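Local structure of pyridoxamine 5-phosphate-dependent dehydrase (Escherichia coli, 3B8X) at residues B[68-73]-B[98-103]; B[105-110]-B[114-119]; B[132-137]-B[142-147]. The protein catalyses the removal of the C3'-hydroxyl group from GDP-4-keto-6-deoxy-D-mannose by a combined transamination and deoxygenation, in the biosynthesis of the O-antigen sugar L-colitose. The protein carries 1 engineered substitution. All blocks are in the same frame, centred on the assembly; numbering follows the deposited sequence.

Contact 1 (B[68-73]-B[98-103]); sequences ALFFTK and QQYGLR
The rings of Phe70 and Tyr100 meet edge to face, with Tyr100 supplying the edge: its CD2 stands 3.8 Å above the plane of the Phe70 ring, over the ring centre. The centroids are 5.1 Å apart and the planes are inclined at 52°, so the pair is well short of a perpendicular T. At the rim of the Phe70 ring, in its plane, lies CG of Leu102, and the CD2 branch of the same leucine reaches Phe70 CZ at 3.8 Å. Within 68-73, Phe70 CB sits over one face of the Phe71 ring, offset toward the rim.

The far end of Phe70 is where the two segments come closest. Its CZ approaches Tyr100 CB to 3.4 Å and the Tyr100 carbonyl O to 3.3 Å. Both aromatic side chains turn CG away from their own carbonyl carbon (chi1 -74° for Phe70, -77° for Tyr100), which sends the rings across the gap between backbones whose nearest CA atoms, those of Phe70 and Tyr100, are still 8.5 Å apart.

The backbones on both sides are bending. A type I turn from Ala68 to Phe71 follows helix 58-68, while a Schellman motif closes helix 91-99, with Gly101 at positive phi as its C-prime residue. The turn after one helix is thus packed against the end of the next. Phe71 also meets Tyr349 of the second subunit edge to face.

No hydrogen bond joins the two segments. The Tyr100 hydroxyl is satisfied by that of Tyr249 in the same chain. Tyr100 meets Phe70 with its ring, CB and carbonyl O, and cohesion here probably comes from dispersion and from the weakly positive ring edge lying over a pi face.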
# COMPACT_ATOMS: atom_id res chain seq x y z
N ALA B 68 11.97 -6.30 -3.39
CA ALA B 68 12.34 -7.31 -4.36
C ALA B 68 13.80 -7.74 -4.28
O ALA B 68 14.10 -8.88 -4.57
CB ALA B 68 12.03 -6.81 -5.75
N LEU B 69 14.71 -6.83 -3.95
CA LEU B 69 16.12 -7.14 -3.88
C LEU B 69 16.49 -8.15 -2.81
O LEU B 69 17.58 -8.71 -2.81
CB LEU B 69 16.94 -5.86 -3.70
CG LEU B 69 16.78 -4.87 -4.85
CD1 LEU B 69 17.33 -3.48 -4.51
CD2 LEU B 69 17.36 -5.43 -6.12
N PHE B 70 15.56 -8.42 -1.91
CA PHE B 70 15.80 -9.36 -0.83
C PHE B 70 15.35 -10.74 -1.26
O PHE B 70 15.63 -11.73 -0.60
CB PHE B 70 15.05 -8.93 0.43
CG PHE B 70 15.66 -7.74 1.12
CD1 PHE B 70 15.61 -6.48 0.53
CD2 PHE B 70 16.27 -7.89 2.38
CE1 PHE B 70 16.23 -5.40 1.13
CE2 PHE B 70 16.93 -6.82 2.98
CZ PHE B 70 16.86 -5.56 2.39
N PHE B 71 14.60 -10.77 -2.35
CA PHE B 71 13.89 -11.96 -2.80
C PHE B 71 14.45 -12.59 -4.04
O PHE B 71 13.93 -13.60 -4.51
CB PHE B 71 12.36 -11.69 -2.93
CG PHE B 71 11.74 -11.14 -1.67
CD1 PHE B 71 10.94 -10.02 -1.70
CD2 PHE B 71 12.00 -11.71 -0.44
CE1 PHE B 71 10.42 -9.51 -0.52
CE2 PHE B 71 11.50 -11.19 0.74
CZ PHE B 71 10.71 -10.09 0.70
N THR B 72 15.55 -12.07 -4.55
CA THR B 72 16.06 -12.72 -5.74
C THR B 72 16.71 -14.03 -5.27
O THR B 72 17.11 -14.14 -4.11
CB THR B 72 17.07 -11.82 -6.39
OG1 THR B 72 17.83 -11.19 -5.35
CG2 THR B 72 16.32 -10.74 -7.22
N LYS B 73 16.76 -15.02 -6.15
CA LYS B 73 17.35 -16.34 -5.86
C LYS B 73 18.73 -16.28 -5.16
O LYS B 73 18.95 -16.94 -4.14
CB LYS B 73 17.37 -17.20 -7.11
CG LYS B 73 15.98 -17.44 -7.73
CD LYS B 73 15.11 -18.21 -6.74
CE LYS B 73 13.64 -18.26 -7.15
NZ LYS B 73 12.91 -19.21 -6.26
N GLN B 98 14.63 1.74 5.77
CA GLN B 98 14.64 1.38 7.18
C GLN B 98 13.75 0.18 7.39
O GLN B 98 13.96 -0.58 8.31
CB GLN B 98 14.01 2.50 7.99
CG GLN B 98 13.93 2.27 9.50
CD GLN B 98 12.65 1.58 9.96
OE1 GLN B 98 11.64 1.51 9.24
NE2 GLN B 98 12.71 0.97 11.14
N GLN B 99 12.70 0.08 6.59
CA GLN B 99 11.75 -1.01 6.70
C GLN B 99 12.38 -2.33 6.33
O GLN B 99 11.96 -3.36 6.84
CB GLN B 99 10.49 -0.69 5.92
CG GLN B 99 9.75 0.46 6.65
CD GLN B 99 8.77 1.26 5.77
OE1 GLN B 99 8.78 1.12 4.54
NE2 GLN B 99 7.87 2.02 6.41
N TYR B 100 13.43 -2.31 5.52
CA TYR B 100 14.15 -3.53 5.17
C TYR B 100 15.48 -3.68 5.89
O TYR B 100 16.31 -4.49 5.49
CB TYR B 100 14.29 -3.71 3.67
CG TYR B 100 12.96 -4.19 3.13
CD1 TYR B 100 11.87 -3.32 3.03
CD2 TYR B 100 12.75 -5.55 2.88
CE1 TYR B 100 10.61 -3.78 2.64
CE2 TYR B 100 11.51 -6.02 2.54
CZ TYR B 100 10.44 -5.14 2.43
OH TYR B 100 9.25 -5.66 1.98
N GLY B 101 15.64 -2.89 6.95
CA GLY B 101 16.83 -2.91 7.80
C GLY B 101 18.17 -2.64 7.13
O GLY B 101 19.18 -3.21 7.50
N LEU B 102 18.19 -1.74 6.15
CA LEU B 102 19.44 -1.41 5.49
C LEU B 102 20.24 -0.32 6.23
O LEU B 102 19.71 0.42 7.06
CB LEU B 102 19.18 -1.00 4.04
CG LEU B 102 18.59 -2.08 3.15
CD1 LEU B 102 18.05 -1.34 1.86
CD2 LEU B 102 19.67 -3.08 2.79
N ARG B 103 21.54 -0.25 5.97
CA ARG B 103 22.34 0.79 6.61
C ARG B 103 22.31 1.93 5.59
O ARG B 103 22.81 1.75 4.49
CB ARG B 103 23.79 0.29 6.78
CG ARG B 103 24.78 1.32 7.35
CD ARG B 103 24.21 2.01 8.58
NE ARG B 103 25.20 2.76 9.36
CZ ARG B 103 26.34 2.25 9.81
NH1 ARG B 103 26.65 0.99 9.54
NH2 ARG B 103 27.16 3.00 10.52

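Contact 2 (B[105-110]-B[114-119])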
# COMPACT_ATOMS: atom_id res chain seq x y z
N LYS B 105 23.37 5.50 4.05
CA LYS B 105 24.45 6.49 4.03
C LYS B 105 24.02 7.76 3.31
O LYS B 105 23.89 7.79 2.08
CB LYS B 105 25.68 5.98 3.31
CG LYS B 105 26.93 6.85 3.62
CD LYS B 105 28.20 6.33 2.89
CE LYS B 105 29.18 5.52 3.79
NZ LYS B 105 30.24 4.70 3.03
N PHE B 106 23.86 8.83 4.08
CA PHE B 106 23.42 10.07 3.49
C PHE B 106 24.54 10.87 2.88
O PHE B 106 25.61 11.01 3.46
CB PHE B 106 22.67 10.93 4.49
CG PHE B 106 21.34 10.35 4.89
CD1 PHE B 106 21.23 9.52 6.00
CD2 PHE B 106 20.19 10.66 4.18
CE1 PHE B 106 20.00 8.95 6.35
CE2 PHE B 106 18.93 10.18 4.60
CZ PHE B 106 18.85 9.30 5.68
N VAL B 107 24.25 11.45 1.73
CA VAL B 107 25.20 12.31 1.02
C VAL B 107 24.53 13.63 0.62
O VAL B 107 23.37 13.62 0.23
CB VAL B 107 25.66 11.61 -0.25
CG1 VAL B 107 26.60 12.50 -1.06
CG2 VAL B 107 26.36 10.30 0.12
N ASP B 108 25.25 14.75 0.75
CA ASP B 108 24.76 16.08 0.39
C ASP B 108 24.42 16.18 -1.08
O ASP B 108 24.89 15.44 -1.96
CB ASP B 108 25.86 17.14 0.62
CG ASP B 108 25.33 18.50 1.10
OD1 ASP B 108 24.10 18.69 1.26
OD2 ASP B 108 26.15 19.41 1.35
N ILE B 109 23.61 17.19 -1.36
CA ILE B 109 23.17 17.46 -2.70
C ILE B 109 24.00 18.60 -3.22
O ILE B 109 24.74 19.28 -2.48
CB ILE B 109 21.71 17.95 -2.68
CG1 ILE B 109 21.57 19.10 -1.68
CG2 ILE B 109 20.79 16.81 -2.29
CD1 ILE B 109 20.73 20.31 -2.20
N ASP B 110 23.89 18.76 -4.53
CA ASP B 110 24.53 19.85 -5.24
C ASP B 110 23.45 20.94 -5.19
O ASP B 110 22.32 20.67 -5.53
CB ASP B 110 24.79 19.40 -6.67
CG ASP B 110 25.37 20.51 -7.50
OD1 ASP B 110 24.72 21.54 -7.57
OD2 ASP B 110 26.46 20.37 -8.10
N LEU B 114 20.29 20.33 -7.38
CA LEU B 114 19.40 19.82 -6.32
C LEU B 114 19.53 18.34 -6.18
O LEU B 114 18.91 17.76 -5.30
CB LEU B 114 17.91 20.17 -6.54
CG LEU B 114 17.58 21.66 -6.75
CD1 LEU B 114 16.07 21.81 -6.71
CD2 LEU B 114 18.29 22.54 -5.70
N ASN B 115 20.37 17.74 -7.03
CA ASN B 115 20.62 16.28 -6.97
C ASN B 115 21.88 15.97 -6.14
O ASN B 115 22.57 16.91 -5.67
CB ASN B 115 20.67 15.68 -8.37
CG ASN B 115 19.31 15.65 -9.04
OD1 ASN B 115 18.28 15.58 -8.38
ND2 ASN B 115 19.30 15.74 -10.34
N ILE B 116 22.10 14.68 -5.86
CA ILE B 116 23.22 14.23 -5.03
C ILE B 116 24.54 14.85 -5.55
O ILE B 116 24.75 14.94 -6.74
CB ILE B 116 23.33 12.71 -5.05
CG1 ILE B 116 24.28 12.18 -3.95
CG2 ILE B 116 23.77 12.29 -6.41
CD1 ILE B 116 24.08 10.73 -3.55
N ASP B 117 25.36 15.33 -4.63
CA ASP B 117 26.59 15.95 -5.03
C ASP B 117 27.52 14.92 -5.60
O ASP B 117 27.90 13.97 -4.93
CB ASP B 117 27.24 16.61 -3.85
CG ASP B 117 28.42 17.40 -4.27
OD1 ASP B 117 28.25 18.26 -5.14
OD2 ASP B 117 29.53 17.09 -3.84
N ILE B 118 27.88 15.08 -6.86
CA ILE B 118 28.74 14.10 -7.46
C ILE B 118 30.07 13.89 -6.75
O ILE B 118 30.44 12.77 -6.40
CB ILE B 118 28.95 14.44 -8.90
CG1 ILE B 118 27.60 14.33 -9.58
CG2 ILE B 118 30.07 13.56 -9.49
CD1 ILE B 118 27.15 12.88 -9.76
N GLU B 119 30.78 14.99 -6.55
CA GLU B 119 32.03 14.84 -5.85
C GLU B 119 31.81 14.14 -4.53
O GLU B 119 32.55 13.23 -4.18
CB GLU B 119 32.71 16.18 -5.64
CG GLU B 119 33.45 16.61 -6.88
CD GLU B 119 34.28 15.49 -7.50
OE1 GLU B 119 35.25 15.05 -6.83
OE2 GLU B 119 33.99 15.06 -8.65
O HOH W 1 26.89 17.67 -8.49
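Ile109 and Ile116 are joined by a single antiparallel bridge of the non-hydrogen-bonded kind, their CA atoms 4.0 Å apart. The evidence is the two bonds flanking the pair: Asp117 N donates to Asp108 O at 2.7 Å, and Asp110 N donates to Asn115 O. The latter separation, 2.5 Å, is short enough that its exact value is doubtful. A third bond, Leu114 N to Asp110 O at 2.8 Å, is more bent, with 135° at the hydrogen, and closes the intervening turn.

The tightly packed part consists of two separate buried patches. In one, Val107 and Ile116 cross at a slant, CG1 of the valine meeting CG1 of the isoleucine at 3.7 Å, between strand 82-86 and helix 118-124. In Ile116, CG1 lies opposite the backbone N (chi1 -167°), which brings the end of a side chain that starts out away from 105-110 back onto the strand. In the other, Ile109 CG2 rests against the carbonyl oxygen of Leu114, and Leu364 of helix 359-367 packs on both residues.

The remaining part is polar and partly exposed. Asp110 OD2 and Asp117 OD1 are 4.1 Å apart, a like-charged approach probably eased by the nearby helix N-terminus. A water there donates to Asp110 OD2 at 2.8 Å and accepts from Ile118 N. Each carboxylate also has a local partner: Asp110 OD1 takes the N-H of Asn112 in an Asx turn and that of Thr113, while Asp117 OD2 pairs with Ser120 OG.

Asp117 is the N-cap of helix 118-124. The single-bridge turn and this cap together make the link from strand to helix after strand 103-107 of the mixed sheet, in the aspartate aminotransferase-like PLP-dependent fold.

Contact 3 (B[132-137]-B[142-147])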
# COMPACT_ATOMS: atom_id res chain seq x y z
N ILE B 132 23.13 2.33 -4.67
CA ILE B 132 23.02 3.77 -4.71
C ILE B 132 21.60 4.06 -5.19
O ILE B 132 21.23 3.76 -6.32
CB ILE B 132 24.01 4.39 -5.73
CG1 ILE B 132 25.41 3.81 -5.53
CG2 ILE B 132 24.03 5.93 -5.61
CD1 ILE B 132 26.50 4.84 -5.75
N LEU B 133 20.80 4.63 -4.30
CA LEU B 133 19.42 4.99 -4.63
C LEU B 133 19.41 6.48 -5.04
O LEU B 133 19.36 7.39 -4.21
CB LEU B 133 18.48 4.74 -3.45
CG LEU B 133 17.06 5.25 -3.66
CD1 LEU B 133 16.47 4.68 -4.96
CD2 LEU B 133 16.16 4.97 -2.49
N THR B 134 19.52 6.71 -6.34
CA THR B 134 19.54 8.04 -6.91
C THR B 134 18.11 8.52 -6.90
O THR B 134 17.18 7.72 -6.85
CB THR B 134 20.13 8.08 -8.38
OG1 THR B 134 19.32 7.34 -9.33
CG2 THR B 134 21.57 7.56 -8.39
N VAL B 135 17.95 9.83 -6.92
CA VAL B 135 16.62 10.43 -6.97
C VAL B 135 16.75 11.61 -7.92
O VAL B 135 17.63 12.45 -7.72
CB VAL B 135 16.21 11.00 -5.59
CG1 VAL B 135 14.87 11.77 -5.70
CG2 VAL B 135 16.14 9.90 -4.54
N ASN B 136 15.95 11.64 -8.99
CA ASN B 136 16.00 12.73 -9.98
C ASN B 136 15.04 13.80 -9.49
O ASN B 136 13.82 13.68 -9.62
CB ASN B 136 15.61 12.23 -11.38
CG ASN B 136 16.53 11.13 -11.86
OD1 ASN B 136 17.78 11.30 -11.85
ND2 ASN B 136 15.95 9.96 -12.16
N LEU B 137 15.61 14.82 -8.84
CA LEU B 137 14.80 15.83 -8.19
C LEU B 137 14.13 16.86 -9.07
O LEU B 137 14.76 17.51 -9.91
CB LEU B 137 15.56 16.49 -7.02
CG LEU B 137 14.68 16.85 -5.81
CD1 LEU B 137 14.43 15.61 -4.93
CD2 LEU B 137 15.33 17.95 -4.97
N ASN B 142 19.77 12.85 -12.77
CA ASN B 142 21.15 12.86 -12.28
C ASN B 142 22.07 12.75 -13.48
O ASN B 142 21.63 12.35 -14.56
CB ASN B 142 21.38 11.62 -11.41
CG ASN B 142 20.84 11.80 -10.05
OD1 ASN B 142 21.59 12.24 -9.18
ND2 ASN B 142 19.49 11.66 -9.89
N ASN B 143 23.35 13.03 -13.30
CA ASN B 143 24.24 12.82 -14.42
C ASN B 143 24.71 11.40 -14.30
O ASN B 143 25.63 11.11 -13.54
CB ASN B 143 25.40 13.82 -14.47
CG ASN B 143 26.38 13.46 -15.56
OD1 ASN B 143 26.48 12.29 -15.92
ND2 ASN B 143 27.09 14.44 -16.10
N PHE B 144 24.03 10.52 -15.01
CA PHE B 144 24.30 9.09 -14.93
C PHE B 144 25.67 8.64 -15.42
O PHE B 144 26.20 7.65 -14.95
CB PHE B 144 23.13 8.26 -15.45
CG PHE B 144 21.92 8.35 -14.56
CD1 PHE B 144 20.83 9.14 -14.89
CD2 PHE B 144 21.94 7.70 -13.33
CE1 PHE B 144 19.73 9.26 -14.00
CE2 PHE B 144 20.84 7.77 -12.46
CZ PHE B 144 19.77 8.56 -12.78
N ASP B 145 26.27 9.45 -16.29
CA ASP B 145 27.63 9.16 -16.76
C ASP B 145 28.56 9.29 -15.56
O ASP B 145 29.32 8.38 -15.22
CB ASP B 145 28.05 10.22 -17.78
CG ASP B 145 27.46 9.97 -19.16
OD1 ASP B 145 26.97 8.85 -19.40
OD2 ASP B 145 27.48 10.90 -19.99
N GLU B 146 28.51 10.45 -14.91
CA GLU B 146 29.38 10.63 -13.76
C GLU B 146 29.12 9.54 -12.74
O GLU B 146 30.06 9.05 -12.08
CB GLU B 146 29.11 11.99 -13.08
CG GLU B 146 29.38 13.20 -13.97
CD GLU B 146 30.76 13.18 -14.59
OE1 GLU B 146 31.54 14.12 -14.32
OE2 GLU B 146 31.06 12.24 -15.36
N ILE B 147 27.84 9.23 -12.54
CA ILE B 147 27.47 8.25 -11.54
C ILE B 147 27.98 6.87 -11.89
O ILE B 147 28.54 6.15 -11.05
CB ILE B 147 25.96 8.20 -11.34
CG1 ILE B 147 25.55 9.44 -10.56
CG2 ILE B 147 25.56 6.93 -10.61
CD1 ILE B 147 24.14 9.50 -10.29
O HOH W 2 20.59 11.21 -6.65
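Asn136 and Asn142 bring the backbones nearest, CA to CA 5.6 Å, where the chain leaves strand 129-135 and turns toward helix 144-151. This is the first connection of a beta-alpha-beta unit completed by parallel strand 157-161.

The two asparagine amides, their planes 57° apart, hold the turn. Asn142 ND2 donates to Val135 O at 3.0 Å and to Asn136 OD1 at 2.6 Å. Both acceptors lie near the plane of the Asn142 amide, as its two N-H bonds require, and together they fix the rotation of that group. Neither acceptor is met on a lone pair; ND2 stands 72° out of the carbonyl plane of Val135. The other end of the amide, Asn142 OD1, is tied to Val135 N by a water. Asn136 in turn is steadied by its own ND2, which donates to Glu160 and Asn162.

Phe144 and Ile147, on the first turn of the helix, cover Thr134. With its OG1 between backbone N and carbonyl carbon (chi1 63°), the threonine divides its branches. The hydroxyl lies in the plane of the Phe144 ring, 3.5 Å from CE2 at its edge, and is bonded to Leu159 O. Methyl CG2 meets Ile147 CD1 tip to tip at 3.7 Å. Asn142 CB lies over one face of the same ring, and Phe178 stacks with it. Asn143 caps the helix, its OD1 accepting from Glu146 N at 2.9 Å.

Asn136 OD1 takes two bonds: besides ND2, the backbone N of Asn142 donates to it at 2.7 Å, the two donors arriving from opposite faces of its amide plane.

Overall arrangement
Contacts 1, 2 and 3 follow in series along the chain. Contacts 2 and 3 are neighbours, their centres 9 Å apart, and both reach the mixed sheet; they touch through Asn115 OD1 and Leu137 N, a probable hydrogen bond of 2.8 Å, and through Ile116 CG2 against Asn142 OD1 at 3.5 Å. Contact 1 stands apart, 23 Å from contact 2 and 21 Å from contact 3 between centres, although its segment 98-103 precedes 105-110 with a single residue between them. Proximity to the bound PLP-sugar nucleotide adduct falls off from contact 3, where the Val135 side chain is about 4 Å from it, to contact 2, where that of Asn115 is about 9 Å away. Contact 1 instead borders the second subunit.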